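Local coordinates for protein putative sporulation-specific glycosylase YdhD (Bacillus subtilis subsp. subtilis str. 168, PDB 3CZ8) that probably hydrolyses glycosidic bonds during sporulation as a chitin-binding family 18 glycosylase, this chain being its TIM-barrel catalytic domain rather than its LysM repeats, at residues F81-H87 and D118-S123. The protein carries 1 engineered substitution. Numbering follows the deposited sequence.
Sequences FSTEIVH and DFEQVS
Phe81 lies against Glu120, the predicted proton donor of this family 18 TIM barrel, whose loop 118-123 follows strand 114-118 and packs on the start of helix 83-90. There the backbones run nearest each other, Thr83 CA and Gln121 CA being 5.2 Å apart. The ring and carboxylate planes differ by 22°, and Glu120 CD sits 3.4 Å above the Phe81 ring plane, displaced from the ring centre, so the two groups stack. Glu120 CB adds a CH-pi contact, 3.8 Å from the Phe81 ring centroid and 19° from the perpendicular. The straight chi2 of 180° carries the glutamate chain along the ring, its CB next to CD1 and its OE2 next to CZ. With an alanine at Phe81, the Glu120 side chain would probably lose this flat support and its carboxylate could turn more easily.

Among the polar groups, Asp118 OD1 and Glu120 OE2, two acceptors, stand 3.0 Å apart without a hydrogen bond. Glu120 OE2 hydrogen-bonds a glycerol, probably from the crystallisation liquor, though such molecules often mark pockets; Asp118 OD2 is its weak hydrogen-bond partner. Ser82 is the N-cap of helix 83-90, its OG accepting from Ile85 N at 3.1 Å. Asn75 ND2 of strand 68-77 bonds both Ser82 O and Glu120 O, tying the two segments to one barrel strand.

Apolar packing closes the buried side, where Val86 CG2 touches Phe119 CD2 at 3.7 Å and Val122 CG2 at 4.3 Å. Beside Val86 in the helix, the edge of the His87 ring faces Ser123 OG, 3.6 Å from ND1.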
loop_
_atom_site.group_PDB
_atom_site.type_symbol
_atom_site.label_atom_id
_atom_site.label_comp_id
_atom_site.label_asym_id
_atom_site.label_seq_id
_atom_site.Cartn_x
_atom_site.Cartn_y
_atom_site.Cartn_z
ATOM N N PHE A 81 -14.542 -13.095 2.678
ATOM C CA PHE A 81 -14.263 -14.510 2.867
ATOM C C PHE A 81 -15.562 -15.273 3.072
ATOM O O PHE A 81 -16.388 -14.906 3.909
ATOM C CB PHE A 81 -13.302 -14.728 4.043
ATOM C CG PHE A 81 -11.897 -14.287 3.762
ATOM C CD1 PHE A 81 -11.005 -15.140 3.120
ATOM C CD2 PHE A 81 -11.462 -13.017 4.132
ATOM C CE1 PHE A 81 -9.696 -14.739 2.851
ATOM C CE2 PHE A 81 -10.155 -12.605 3.868
ATOM C CZ PHE A 81 -9.273 -13.466 3.220
ATOM N N SER A 82 -15.741 -16.321 2.274
ATOM C CA SER A 82 -16.965 -17.101 2.295
ATOM C C SER A 82 -16.828 -18.321 3.192
ATOM O O SER A 82 -16.111 -19.273 2.862
ATOM C CB SER A 82 -17.365 -17.520 0.882
ATOM O OG SER A 82 -18.507 -18.356 0.930
ATOM N N THR A 83 -17.529 -18.265 4.323
ATOM C CA THR A 83 -17.626 -19.345 5.310
ATOM C C THR A 83 -18.257 -20.604 4.697
ATOM O O THR A 83 -17.968 -21.732 5.106
ATOM C CB THR A 83 -18.491 -18.869 6.511
ATOM O OG1 THR A 83 -18.059 -17.569 6.933
ATOM C CG2 THR A 83 -18.420 -19.833 7.691
ATOM N N GLU A 84 -19.138 -20.390 3.721
ATOM C CA GLU A 84 -19.899 -21.467 3.083
ATOM C C GLU A 84 -19.172 -22.172 1.935
ATOM O O GLU A 84 -19.252 -23.394 1.824
ATOM C CB GLU A 84 -21.267 -20.959 2.607
ATOM C CG GLU A 84 -22.290 -20.739 3.729
ATOM C CD GLU A 84 -22.188 -19.368 4.398
ATOM O OE1 GLU A 84 -22.854 -19.173 5.437
ATOM O OE2 GLU A 84 -21.454 -18.485 3.893
ATOM N N ILE A 85 -18.488 -21.407 1.080
ATOM C CA ILE A 85 -17.762 -21.965 -0.071
ATOM C C ILE A 85 -16.684 -22.976 0.346
ATOM O O ILE A 85 -16.590 -24.062 -0.234
ATOM C CB ILE A 85 -17.177 -20.853 -0.998
ATOM C CG1 ILE A 85 -18.300 -20.220 -1.829
ATOM C CG2 ILE A 85 -16.082 -21.398 -1.918
ATOM C CD1 ILE A 85 -17.831 -19.343 -2.974
ATOM N N VAL A 86 -15.905 -22.621 1.371
ATOM C CA VAL A 86 -14.891 -23.519 1.931
ATOM C C VAL A 86 -15.524 -24.749 2.614
ATOM O O VAL A 86 -14.976 -25.849 2.528
ATOM C CB VAL A 86 -13.859 -22.761 2.848
ATOM C CG1 VAL A 86 -14.506 -22.226 4.121
ATOM C CG2 VAL A 86 -12.653 -23.638 3.176
ATOM N N HIS A 87 -16.691 -24.562 3.236
ATOM C CA HIS A 87 -17.452 -25.654 3.864
ATOM C C HIS A 87 -17.920 -26.699 2.842
ATOM O O HIS A 87 -17.845 -27.899 3.100
ATOM C CB HIS A 87 -18.647 -25.093 4.644
ATOM C CG HIS A 87 -19.440 -26.131 5.379
ATOM N ND1 HIS A 87 -19.171 -26.484 6.684
ATOM C CD2 HIS A 87 -20.508 -26.875 5.001
ATOM C CE1 HIS A 87 -20.026 -27.412 7.073
ATOM N NE2 HIS A 87 -20.847 -27.669 6.069
ATOM N N ASP A 118 -4.759 -19.467 2.335
ATOM C CA ASP A 118 -5.335 -18.395 3.130
ATOM C C ASP A 118 -6.844 -18.615 3.163
ATOM O O ASP A 118 -7.610 -17.894 2.529
ATOM C CB ASP A 118 -4.948 -17.025 2.549
ATOM C CG ASP A 118 -5.487 -15.850 3.365
ATOM O OD1 ASP A 118 -5.748 -16.014 4.573
ATOM O OD2 ASP A 118 -5.648 -14.753 2.789
ATOM N N PHE A 119 -7.258 -19.648 3.889
ATOM C CA PHE A 119 -8.674 -19.899 4.088
ATOM C C PHE A 119 -9.079 -19.273 5.408
ATOM O O PHE A 119 -8.578 -19.649 6.470
ATOM C CB PHE A 119 -9.029 -21.400 4.068
ATOM C CG PHE A 119 -8.872 -22.064 2.716
ATOM C CD1 PHE A 119 -8.620 -21.323 1.561
ATOM C CD2 PHE A 119 -9.008 -23.448 2.602
ATOM C CE1 PHE A 119 -8.482 -21.944 0.323
ATOM C CE2 PHE A 119 -8.882 -24.082 1.362
ATOM C CZ PHE A 119 -8.619 -23.327 0.221
ATOM N N GLU A 120 -9.982 -18.307 5.331
ATOM C CA GLU A 120 -10.467 -17.641 6.524
ATOM C C GLU A 120 -11.932 -17.950 6.762
ATOM O O GLU A 120 -12.652 -18.355 5.834
ATOM C CB GLU A 120 -10.211 -16.141 6.455
ATOM C CG GLU A 120 -8.736 -15.797 6.570
ATOM C CD GLU A 120 -8.471 -14.312 6.494
ATOM O OE1 GLU A 120 -9.282 -13.520 7.025
ATOM O OE2 GLU A 120 -7.444 -13.939 5.898
ATOM N N GLN A 121 -12.344 -17.767 8.017
ATOM C CA GLN A 121 -13.681 -18.122 8.508
ATOM C C GLN A 121 -13.996 -19.602 8.265
ATOM O O GLN A 121 -15.103 -19.952 7.846
ATOM C CB GLN A 121 -14.769 -17.204 7.920
ATOM C CG GLN A 121 -14.638 -15.721 8.307
ATOM C CD GLN A 121 -15.475 -14.809 7.415
ATOM O OE1 GLN A 121 -16.632 -15.105 7.106
ATOM N NE2 GLN A 121 -14.889 -13.691 6.998
ATOM N N VAL A 122 -13.002 -20.458 8.501
ATOM C CA VAL A 122 -13.207 -21.901 8.461
ATOM C C VAL A 122 -14.042 -22.236 9.688
ATOM O O VAL A 122 -13.646 -21.911 10.811
ATOM C CB VAL A 122 -11.857 -22.695 8.448
ATOM C CG1 VAL A 122 -12.072 -24.184 8.763
ATOM C CG2 VAL A 122 -11.161 -22.550 7.091
ATOM N N SER A 123 -15.210 -22.839 9.467
ATOM C CA SER A 123 -16.103 -23.209 10.567
ATOM C C SER A 123 -15.466 -24.260 11.489
ATOM O O SER A 123 -14.629 -25.057 11.060
ATOM C CB SER A 123 -17.474 -23.659 10.045
ATOM O OG SER A 123 -17.395 -24.897 9.367
#